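Local coordinates for MutT/nudix family protein (Streptococcus pneumoniae, PDB 4HFQ) that hydrolyses UDP-X compounds, nucleotide-linked precursors of peptidoglycan biosynthesis, as a diphosphatase of the Nudix family, at residues Glu117-Phe131 / Tyr143-Phe157. Residues are numbered along the deposited sequence; the frame is centred on the assembly and turned at random.
Sequences ETGFKAKVERLLAVF and YTKFVFGCKLLDGQF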
ATOM      1  N   GLU A 117     -10.947   6.126 -20.328  1.00 13.61           N
ATOM      2  CA  GLU A 117      -9.769   5.935 -21.156  1.00 13.16           C
ATOM      3  C   GLU A 117     -10.084   5.196 -22.455  1.00 13.43           C
ATOM      4  O   GLU A 117      -9.597   5.591 -23.522  1.00 14.59           O
ATOM      5  CB  GLU A 117      -8.704   5.160 -20.369  1.00 12.51           C
ATOM      6  CG  GLU A 117      -8.095   5.990 -19.253  1.00 12.89           C
ATOM      7  CD  GLU A 117      -7.251   5.193 -18.294  1.00 13.70           C
ATOM      8  OE1 GLU A 117      -6.772   4.094 -18.638  1.00 12.47           O
ATOM      9  OE2 GLU A 117      -7.074   5.713 -17.159  1.00 16.18           O
ATOM     10  N   THR A 118     -10.874   4.128 -22.377  1.00 13.65           N
ATOM     11  CA  THR A 118     -11.077   3.266 -23.548  1.00 14.16           C
ATOM     12  C   THR A 118     -12.352   3.575 -24.324  1.00 14.57           C
ATOM     13  O   THR A 118     -12.464   3.167 -25.493  1.00 14.90           O
ATOM     14  CB  THR A 118     -11.129   1.778 -23.196  1.00 14.11           C
ATOM     15  OG1 THR A 118     -12.364   1.489 -22.543  1.00 14.24           O
ATOM     16  CG2 THR A 118      -9.954   1.354 -22.296  1.00 13.82           C
ATOM     17  N   GLY A 119     -13.311   4.238 -23.685  1.00 14.86           N
ATOM     18  CA  GLY A 119     -14.603   4.544 -24.303  1.00 16.29           C
ATOM     19  C   GLY A 119     -15.621   3.435 -24.114  1.00 17.35           C
ATOM     20  O   GLY A 119     -16.720   3.502 -24.679  1.00 19.00           O
ATOM     21  N   PHE A 120     -15.268   2.410 -23.339  1.00 17.29           N
ATOM     22  CA  PHE A 120     -16.148   1.256 -23.151  1.00 18.05           C
ATOM     23  C   PHE A 120     -16.677   1.069 -21.738  1.00 18.14           C
ATOM     24  O   PHE A 120     -15.958   1.282 -20.749  1.00 16.91           O
ATOM     25  CB  PHE A 120     -15.428  -0.020 -23.550  1.00 19.08           C
ATOM     26  CG  PHE A 120     -15.254  -0.173 -25.032  1.00 20.58           C
ATOM     27  CD1 PHE A 120     -14.181   0.415 -25.682  1.00 21.39           C
ATOM     28  CD2 PHE A 120     -16.169  -0.912 -25.775  1.00 21.47           C
ATOM     29  CE1 PHE A 120     -14.020   0.283 -27.052  1.00 22.75           C
ATOM     30  CE2 PHE A 120     -16.012  -1.052 -27.152  1.00 22.02           C
ATOM     31  CZ  PHE A 120     -14.935  -0.457 -27.784  1.00 22.77           C
ATOM     32  N   LYS A 121     -17.941   0.669 -21.651  1.00 18.09           N
ATOM     33  CA  LYS A 121     -18.484   0.094 -20.422  1.00 18.05           C
ATOM     34  C   LYS A 121     -17.800  -1.251 -20.248  1.00 17.05           C
ATOM     35  O   LYS A 121     -17.285  -1.817 -21.216  1.00 16.94           O
ATOM     36  CB  LYS A 121     -19.991  -0.117 -20.545  1.00 20.72           C
ATOM     37  CG  LYS A 121     -20.781   1.128 -20.927  1.00 24.03           C
ATOM     38  CD  LYS A 121     -21.006   2.060 -19.754  1.00 26.52           C
ATOM     39  CE  LYS A 121     -22.288   2.846 -19.974  1.00 28.07           C
ATOM     40  NZ  LYS A 121     -22.372   4.024 -19.071  1.00 30.86           N
ATOM     41  N   ALA A 122     -17.763  -1.758 -19.021  1.00 15.85           N
ATOM     42  CA  ALA A 122     -17.073  -3.012 -18.763  1.00 15.05           C
ATOM     43  C   ALA A 122     -17.657  -3.736 -17.564  1.00 14.53           C
ATOM     44  O   ALA A 122     -18.496  -3.193 -16.853  1.00 14.68           O
ATOM     45  CB  ALA A 122     -15.581  -2.755 -18.525  1.00 15.10           C
ATOM     46  N   LYS A 123     -17.196  -4.967 -17.363  0.50 14.34           N
ATOM     47  CA  LYS A 123     -17.548  -5.817 -16.240  0.50 14.55           C
ATOM     48  C   LYS A 123     -16.226  -6.211 -15.583  0.50 13.54           C
ATOM     49  O   LYS A 123     -15.263  -6.495 -16.292  0.50 12.95           O
ATOM     50  CB  LYS A 123     -18.264  -7.071 -16.757  0.50 15.64           C
ATOM     51  CG  LYS A 123     -18.385  -8.212 -15.764  0.50 16.69           C
ATOM     52  CD  LYS A 123     -19.016  -9.439 -16.408  0.50 17.42           C
ATOM     53  CE  LYS A 123     -18.759 -10.686 -15.576  0.50 18.65           C
ATOM     54  NZ  LYS A 123     -19.120 -10.506 -14.143  0.50 19.63           N
ATOM     55  N   VAL A 124     -16.183  -6.201 -14.249  1.00 13.34           N
ATOM     56  CA  VAL A 124     -15.071  -6.806 -13.500  1.00 12.81           C
ATOM     57  C   VAL A 124     -15.393  -8.270 -13.281  1.00 12.90           C
ATOM     58  O   VAL A 124     -16.416  -8.609 -12.685  1.00 13.31           O
ATOM     59  CB  VAL A 124     -14.824  -6.119 -12.136  1.00 12.78           C
ATOM     60  CG1 VAL A 124     -13.782  -6.893 -11.325  1.00 13.00           C
ATOM     61  CG2 VAL A 124     -14.424  -4.667 -12.355  1.00 12.69           C
ATOM     62  N   GLU A 125     -14.498  -9.131 -13.754  1.00 12.76           N
ATOM     63  CA  GLU A 125     -14.659 -10.572 -13.616  1.00 13.64           C
ATOM     64  C   GLU A 125     -13.951 -11.154 -12.390  1.00 13.38           C
ATOM     65  O   GLU A 125     -14.494 -12.035 -11.732  1.00 14.50           O
ATOM     66  CB  GLU A 125     -14.201 -11.283 -14.895  1.00 15.17           C
ATOM     67  CG  GLU A 125     -14.990 -10.844 -16.127  1.00 17.25           C
ATOM     68  CD  GLU A 125     -14.483 -11.451 -17.430  1.00 19.89           C
ATOM     69  OE1 GLU A 125     -13.280 -11.306 -17.747  1.00 21.83           O
ATOM     70  OE2 GLU A 125     -15.310 -12.042 -18.175  1.00 21.95           O
ATOM     71  N   ARG A 126     -12.739 -10.681 -12.094  1.00 12.66           N
ATOM     72  CA  ARG A 126     -11.996 -11.178 -10.928  1.00 12.31           C
ATOM     73  C   ARG A 126     -10.807 -10.275 -10.672  1.00 11.17           C
ATOM     74  O   ARG A 126     -10.434  -9.468 -11.520  1.00 11.37           O
ATOM     75  CB  ARG A 126     -11.534 -12.635 -11.132  1.00 13.85           C
ATOM     76  CG  ARG A 126     -10.534 -12.804 -12.265  1.00 15.34           C
ATOM     77  CD  ARG A 126     -10.113 -14.258 -12.475  1.00 17.63           C
ATOM     78  NE  ARG A 126      -9.220 -14.726 -11.415  1.00 19.64           N
ATOM     79  CZ  ARG A 126      -8.233 -15.608 -11.590  1.00 20.16           C
ATOM     80  NH1 ARG A 126      -7.973 -16.100 -12.795  1.00 20.78           N
ATOM     81  NH2 ARG A 126      -7.494 -15.972 -10.556  1.00 21.08           N
ATOM     82  N   LEU A 127     -10.221 -10.417  -9.493  1.00  9.97           N
ATOM     83  CA  LEU A 127      -8.953  -9.772  -9.186  1.00  9.62           C
ATOM     84  C   LEU A 127      -7.841 -10.764  -9.524  1.00  9.08           C
ATOM     85  O   LEU A 127      -7.839 -11.891  -8.999  1.00 10.13           O
ATOM     86  CB  LEU A 127      -8.904  -9.375  -7.708  1.00  9.61           C
ATOM     87  CG  LEU A 127      -7.609  -8.752  -7.171  1.00  9.55           C
ATOM     88  CD1 LEU A 127      -7.314  -7.442  -7.877  1.00 10.12           C
ATOM     89  CD2 LEU A 127      -7.761  -8.537  -5.672  1.00 10.26           C
ATOM     90  N   LEU A 128      -6.914 -10.377 -10.405  1.00  8.61           N
ATOM     91  CA  LEU A 128      -5.821 -11.271 -10.808  1.00  8.77           C
ATOM     92  C   LEU A 128      -4.590 -11.135  -9.919  1.00  8.45           C
ATOM     93  O   LEU A 128      -3.871 -12.114  -9.692  1.00  8.73           O
ATOM     94  CB  LEU A 128      -5.424 -11.049 -12.267  1.00  9.50           C
ATOM     95  CG  LEU A 128      -6.536 -11.286 -13.294  1.00 10.15           C
ATOM     96  CD1 LEU A 128      -6.078 -10.723 -14.620  1.00 10.37           C
ATOM     97  CD2 LEU A 128      -6.875 -12.760 -13.449  1.00 11.17           C
ATOM     98  N   ALA A 129      -4.304  -9.914  -9.452  1.00  7.97           N
ATOM     99  CA  ALA A 129      -3.070  -9.665  -8.716  1.00  7.93           C
ATOM    100  C   ALA A 129      -3.209  -8.440  -7.879  1.00  7.48           C
ATOM    101  O   ALA A 129      -3.919  -7.491  -8.254  1.00  7.65           O
ATOM    102  CB  ALA A 129      -1.900  -9.461  -9.672  1.00  8.39           C
ATOM    103  N   VAL A 130      -2.463  -8.430  -6.769  1.00  7.40           N
ATOM    104  CA  VAL A 130      -2.163  -7.170  -6.072  1.00  7.89           C
ATOM    105  C   VAL A 130      -0.640  -7.082  -5.993  1.00  7.75           C
ATOM    106  O   VAL A 130      -0.008  -7.841  -5.255  1.00  8.06           O
ATOM    107  CB  VAL A 130      -2.784  -7.082  -4.658  1.00  8.21           C
ATOM    108  CG1 VAL A 130      -2.502  -5.709  -4.057  1.00  9.04           C
ATOM    109  CG2 VAL A 130      -4.286  -7.316  -4.708  1.00  8.74           C
ATOM    110  N   PHE A 131      -0.062  -6.211  -6.822  1.00  7.58           N
ATOM    111  CA  PHE A 131       1.392  -6.023  -6.880  1.00  7.60           C
ATOM    112  C   PHE A 131       1.869  -4.898  -5.962  1.00  7.56           C
ATOM    113  O   PHE A 131       1.202  -3.866  -5.809  1.00  7.67           O
ATOM    114  CB  PHE A 131       1.842  -5.656  -8.305  1.00  7.90           C
ATOM    115  CG  PHE A 131       1.654  -6.736  -9.335  1.00  8.33           C
ATOM    116  CD1 PHE A 131       2.334  -7.939  -9.242  1.00  8.62           C
ATOM    117  CD2 PHE A 131       0.826  -6.516 -10.426  1.00  8.55           C
ATOM    118  CE1 PHE A 131       2.191  -8.914 -10.232  1.00  9.02           C
ATOM    119  CE2 PHE A 131       0.677  -7.485 -11.414  1.00  8.85           C
ATOM    120  CZ  PHE A 131       1.360  -8.682 -11.310  1.00  8.95           C
ATOM    121  N   TYR A 143       2.740   1.967  -4.121  1.00  7.86           N
ATOM    122  CA  TYR A 143       1.364   1.630  -4.452  1.00  8.04           C
ATOM    123  C   TYR A 143       1.082   0.158  -4.248  1.00  7.86           C
ATOM    124  O   TYR A 143       1.946  -0.698  -4.448  1.00  7.74           O
ATOM    125  CB  TYR A 143       1.047   1.951  -5.921  1.00  8.19           C
ATOM    126  CG  TYR A 143       1.018   3.423  -6.244  1.00  8.24           C
ATOM    127  CD1 TYR A 143       2.188   4.124  -6.516  1.00  8.29           C
ATOM    128  CD2 TYR A 143      -0.188   4.116  -6.310  1.00  8.42           C
ATOM    129  CE1 TYR A 143       2.155   5.486  -6.809  1.00  8.80           C
ATOM    130  CE2 TYR A 143      -0.232   5.473  -6.614  1.00  9.27           C
ATOM    131  CZ  TYR A 143       0.947   6.148  -6.865  1.00  9.01           C
ATOM    132  OH  TYR A 143       0.884   7.506  -7.150  1.00 10.73           O
ATOM    133  N   THR A 144      -0.153  -0.125  -3.833  1.00  7.96           N
ATOM    134  CA  THR A 144      -0.768  -1.445  -4.038  1.00  7.83           C
ATOM    135  C   THR A 144      -1.488  -1.389  -5.382  1.00  7.69           C
ATOM    136  O   THR A 144      -2.469  -0.657  -5.550  1.00  8.05           O
ATOM    137  CB  THR A 144      -1.778  -1.803  -2.924  1.00  8.16           C
ATOM    138  OG1 THR A 144      -2.809  -0.814  -2.884  1.00  9.27           O
ATOM    139  CG2 THR A 144      -1.084  -1.846  -1.550  1.00  8.79           C
ATOM    140  N   LYS A 145      -0.978  -2.171  -6.328  1.00  7.69           N
ATOM    141  CA  LYS A 145      -1.463  -2.131  -7.696  1.00  7.71           C
ATOM    142  C   LYS A 145      -2.399  -3.320  -7.925  1.00  7.81           C
ATOM    143  O   LYS A 145      -1.960  -4.471  -8.036  1.00  7.81           O
ATOM    144  CB  LYS A 145      -0.258  -2.126  -8.639  1.00  8.01           C
ATOM    145  CG  LYS A 145      -0.616  -2.178 -10.134  1.00  7.97           C
ATOM    146  CD  LYS A 145       0.662  -2.148 -10.989  1.00  8.50           C
ATOM    147  CE  LYS A 145       1.400  -0.818 -10.943  1.00  8.47           C
ATOM    148  NZ  LYS A 145       0.686   0.293 -11.645  1.00  8.18           N
ATOM    149  N   PHE A 146      -3.695  -3.026  -7.919  1.00  7.84           N
ATOM    150  CA  PHE A 146      -4.741  -4.041  -8.160  1.00  8.51           C
ATOM    151  C   PHE A 146      -4.858  -4.214  -9.666  1.00  8.63           C
ATOM    152  O   PHE A 146      -5.006  -3.230 -10.390  1.00  9.23           O
ATOM    153  CB  PHE A 146      -6.097  -3.529  -7.673  1.00  9.55           C
ATOM    154  CG  PHE A 146      -6.225  -3.386  -6.186  1.00 10.69           C
ATOM    155  CD1 PHE A 146      -5.781  -2.243  -5.548  1.00 11.69           C
ATOM    156  CD2 PHE A 146      -6.831  -4.386  -5.426  1.00 11.71           C
ATOM    157  CE1 PHE A 146      -5.923  -2.084  -4.175  1.00 13.16           C
ATOM    158  CE2 PHE A 146      -6.970  -4.243  -4.049  1.00 13.10           C
ATOM    159  CZ  PHE A 146      -6.492  -3.106  -3.421  1.00 13.36           C
ATOM    160  N   VAL A 147      -4.814  -5.454 -10.133  1.00  8.00           N
ATOM    161  CA  VAL A 147      -5.069  -5.727 -11.549  1.00  7.92           C
ATOM    162  C   VAL A 147      -6.294  -6.623 -11.643  1.00  7.81           C
ATOM    163  O   VAL A 147      -6.264  -7.778 -11.195  1.00  7.92           O
ATOM    164  CB  VAL A 147      -3.873  -6.389 -12.249  1.00  7.75           C
ATOM    165  CG1 VAL A 147      -4.179  -6.496 -13.733  1.00  8.51           C
ATOM    166  CG2 VAL A 147      -2.594  -5.585 -12.010  1.00  7.97           C
ATOM    167  N   PHE A 148      -7.371  -6.059 -12.195  1.00  8.08           N
ATOM    168  CA  PHE A 148      -8.646  -6.738 -12.327  1.00  8.66           C
ATOM    169  C   PHE A 148      -8.806  -7.302 -13.725  1.00  8.80           C
ATOM    170  O   PHE A 148      -8.578  -6.604 -14.713  1.00  9.13           O
ATOM    171  CB  PHE A 148      -9.795  -5.757 -12.092  1.00  8.97           C
ATOM    172  CG  PHE A 148      -9.863  -5.214 -10.687  1.00  8.74           C
ATOM    173  CD1 PHE A 148     -10.503  -5.933  -9.684  1.00  8.81           C
ATOM    174  CD2 PHE A 148      -9.312  -3.975 -10.384  1.00  8.81           C
ATOM    175  CE1 PHE A 148     -10.590  -5.423  -8.386  1.00  9.19           C
ATOM    176  CE2 PHE A 148      -9.407  -3.453  -9.096  1.00  8.83           C
ATOM    177  CZ  PHE A 148     -10.039  -4.182  -8.106  1.00  9.51           C
ATOM    178  N   GLY A 149      -9.192  -8.570 -13.814  1.00  9.14           N
ATOM    179  CA  GLY A 149      -9.617  -9.121 -15.111  1.00  9.54           C
ATOM    180  C   GLY A 149     -10.991  -8.582 -15.449  1.00 10.24           C
ATOM    181  O   GLY A 149     -11.921  -8.735 -14.638  1.00 10.81           O
ATOM    182  N   CYS A 150     -11.114  -7.942 -16.615  1.00 10.65           N
ATOM    183  CA  CYS A 150     -12.354  -7.268 -17.026  1.00 11.51           C
ATOM    184  C   CYS A 150     -12.746  -7.630 -18.445  1.00 12.67           C
ATOM    185  O   CYS A 150     -11.908  -7.996 -19.257  1.00 12.74           O
ATOM    186  CB  CYS A 150     -12.238  -5.739 -16.932  1.00 11.32           C
ATOM    187  SG  CYS A 150     -11.742  -5.093 -15.333  1.00 11.34           S
ATOM    188  N   LYS A 151     -14.041  -7.517 -18.712  1.00 14.04           N
ATOM    189  CA  LYS A 151     -14.582  -7.730 -20.050  1.00 15.43           C
ATOM    190  C   LYS A 151     -15.237  -6.436 -20.516  1.00 15.75           C
ATOM    191  O   LYS A 151     -15.977  -5.807 -19.755  1.00 15.05           O
ATOM    192  CB  LYS A 151     -15.589  -8.876 -20.004  1.00 18.15           C
ATOM    193  CG  LYS A 151     -16.373  -9.088 -21.296  1.00 20.91           C
ATOM    194  CD  LYS A 151     -17.372 -10.221 -21.151  1.00 23.72           C
ATOM    195  CE  LYS A 151     -18.235 -10.321 -22.403  1.00 25.66           C
ATOM    196  NZ  LYS A 151     -19.022 -11.585 -22.483  1.00 28.26           N
ATOM    197  N   LEU A 152     -14.951  -6.020 -21.754  1.00 16.33           N
ATOM    198  CA  LEU A 152     -15.552  -4.812 -22.322  1.00 17.56           C
ATOM    199  C   LEU A 152     -16.965  -5.107 -22.818  1.00 17.99           C
ATOM    200  O   LEU A 152     -17.238  -6.214 -23.281  1.00 19.31           O
ATOM    201  CB  LEU A 152     -14.684  -4.219 -23.442  1.00 17.60           C
ATOM    202  CG  LEU A 152     -13.275  -3.772 -23.031  1.00 17.66           C
ATOM    203  CD1 LEU A 152     -12.538  -3.138 -24.203  1.00 18.36           C
ATOM    204  CD2 LEU A 152     -13.324  -2.802 -21.861  1.00 18.55           C
ATOM    205  N   LEU A 153     -17.852  -4.132 -22.644  1.00 18.81           N
ATOM    206  CA  LEU A 153     -19.250  -4.235 -23.081  1.00 19.99           C
ATOM    207  C   LEU A 153     -19.499  -3.231 -24.223  1.00 21.18           C
ATOM    208  O   LEU A 153     -18.740  -3.212 -25.186  1.00 22.08           O
ATOM    209  CB  LEU A 153     -20.208  -4.065 -21.884  1.00 20.23           C
ATOM    210  CG  LEU A 153     -19.942  -4.926 -20.638  1.00 21.07           C
ATOM    211  CD1 LEU A 153     -20.757  -4.470 -19.433  1.00 20.65           C
ATOM    212  CD2 LEU A 153     -20.165  -6.411 -20.915  1.00 22.05           C
ATOM    213  N   ASP A 154     -20.523  -2.385 -24.126  1.00 23.00           N
ATOM    214  CA  ASP A 154     -20.796  -1.406 -25.186  1.00 25.87           C
ATOM    215  C   ASP A 154     -19.848  -0.215 -25.156  1.00 24.75           C
ATOM    216  O   ASP A 154     -19.392   0.201 -24.095  1.00 24.60           O
ATOM    217  CB  ASP A 154     -22.234  -0.881 -25.104  1.00 29.19           C
ATOM    218  CG  ASP A 154     -23.272  -1.960 -25.355  1.00 33.64           C
ATOM    219  OD1 ASP A 154     -23.147  -2.710 -26.346  1.00 38.12           O
ATOM    220  OD2 ASP A 154     -24.231  -2.047 -24.559  1.00 37.28           O
ATOM    221  N   GLY A 155     -19.576   0.339 -26.332  1.00 23.95           N
ATOM    222  CA  GLY A 155     -18.816   1.570 -26.460  1.00 23.44           C
ATOM    223  C   GLY A 155     -17.969   1.615 -27.714  1.00 24.05           C
ATOM    224  O   GLY A 155     -18.186   0.852 -28.667  1.00 24.79           O
ATOM    225  N   GLN A 156     -16.992   2.513 -27.704  1.00 24.01           N
ATOM    226  CA  GLN A 156     -16.130   2.764 -28.849  1.00 24.30           C
ATOM    227  C   GLN A 156     -14.924   3.570 -28.390  1.00 22.12           C
ATOM    228  O   GLN A 156     -15.075   4.543 -27.637  1.00 21.98           O
ATOM    229  CB  GLN A 156     -16.905   3.551 -29.913  1.00 26.52           C
ATOM    230  CG  GLN A 156     -16.148   3.767 -31.210  1.00 29.07           C
ATOM    231  CD  GLN A 156     -16.923   4.619 -32.189  1.00 31.25           C
ATOM    232  OE1 GLN A 156     -17.235   5.778 -31.910  1.00 32.30           O
ATOM    233  NE2 GLN A 156     -17.233   4.051 -33.347  1.00 33.77           N
ATOM    234  N   PHE A 157     -13.733   3.173 -28.835  1.00 22.00           N
ATOM    235  CA  PHE A 157     -12.557   3.975 -28.526  1.00 20.87           C
ATOM    236  C   PHE A 157     -12.537   5.260 -29.336  1.00 21.87           C
ATOM    237  O   PHE A 157     -12.708   5.237 -30.559  1.00 23.13           O
ATOM    238  CB  PHE A 157     -11.230   3.229 -28.710  1.00 19.61           C
ATOM    239  CG  PHE A 157     -10.027   4.114 -28.493  1.00 18.70           C
ATOM    240  CD1 PHE A 157      -9.703   4.562 -27.206  1.00 17.76           C
ATOM    241  CD2 PHE A 157      -9.257   4.563 -29.564  1.00 18.49           C
ATOM    242  CE1 PHE A 157      -8.621   5.400 -26.991  1.00 17.43           C
ATOM    243  CE2 PHE A 157      -8.181   5.411 -29.356  1.00 18.56           C
ATOM    244  CZ  PHE A 157      -7.859   5.833 -28.067  1.00 17.60           C
TER
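The ring of Phe120 lies between Leu152 and the chain at Gly155-Gln156: Leu152 CD1 sits over one face, and on the opposite face Gln156 N stands 3.6 Å above the ring plane, over its centre. With CG beside the backbone N (chi1 -73°), the ring also brings its edge to Leu153 O, 3.5 Å from Phe120 CD2. The Phe157 ring instead turns its edge to the last turn of helix 106-118, with Glu117 O 3.6 Å from CE1. From here strand 120-131 runs antiparallel to strand 143-153 through a strongly curved ribbon. Two classic beta bulges interrupt it: Glu125 and Arg126 both face Gly149, and Leu128 and Ala129 both face Val147. In each, the carbonyl O of the single residue takes one short bond, such as Leu128 N to Val147 O at 2.8 Å, and one weak one.

Leu127, with CG anti to the backbone N (chi1 177°), swings CD1 over the face of the Phe148 ring in a CH-pi contact, 4.1 Å from its centroid. The same methyl meets the Phe146 ring at its edge, 3.9 Å from CD2, while the Val130 side chain runs alongside that of Phe146, pointing the same way. Phe146 also packs on Phe146 of the second subunit. On the opposite face of the sheet, Phe131 CE2 touches Val147 CG2 at 3.8 Å, and helix 184-194 covers both side chains. Lys145 turns its NZ away to a salt bridge with Asp71. Backbone bonds thus set the register of these Nudix-domain strands, while apolar contacts join the Val130-Phe146 end of one face to the second subunit, and Phe131 and Val147 on the other face to helix 184-194.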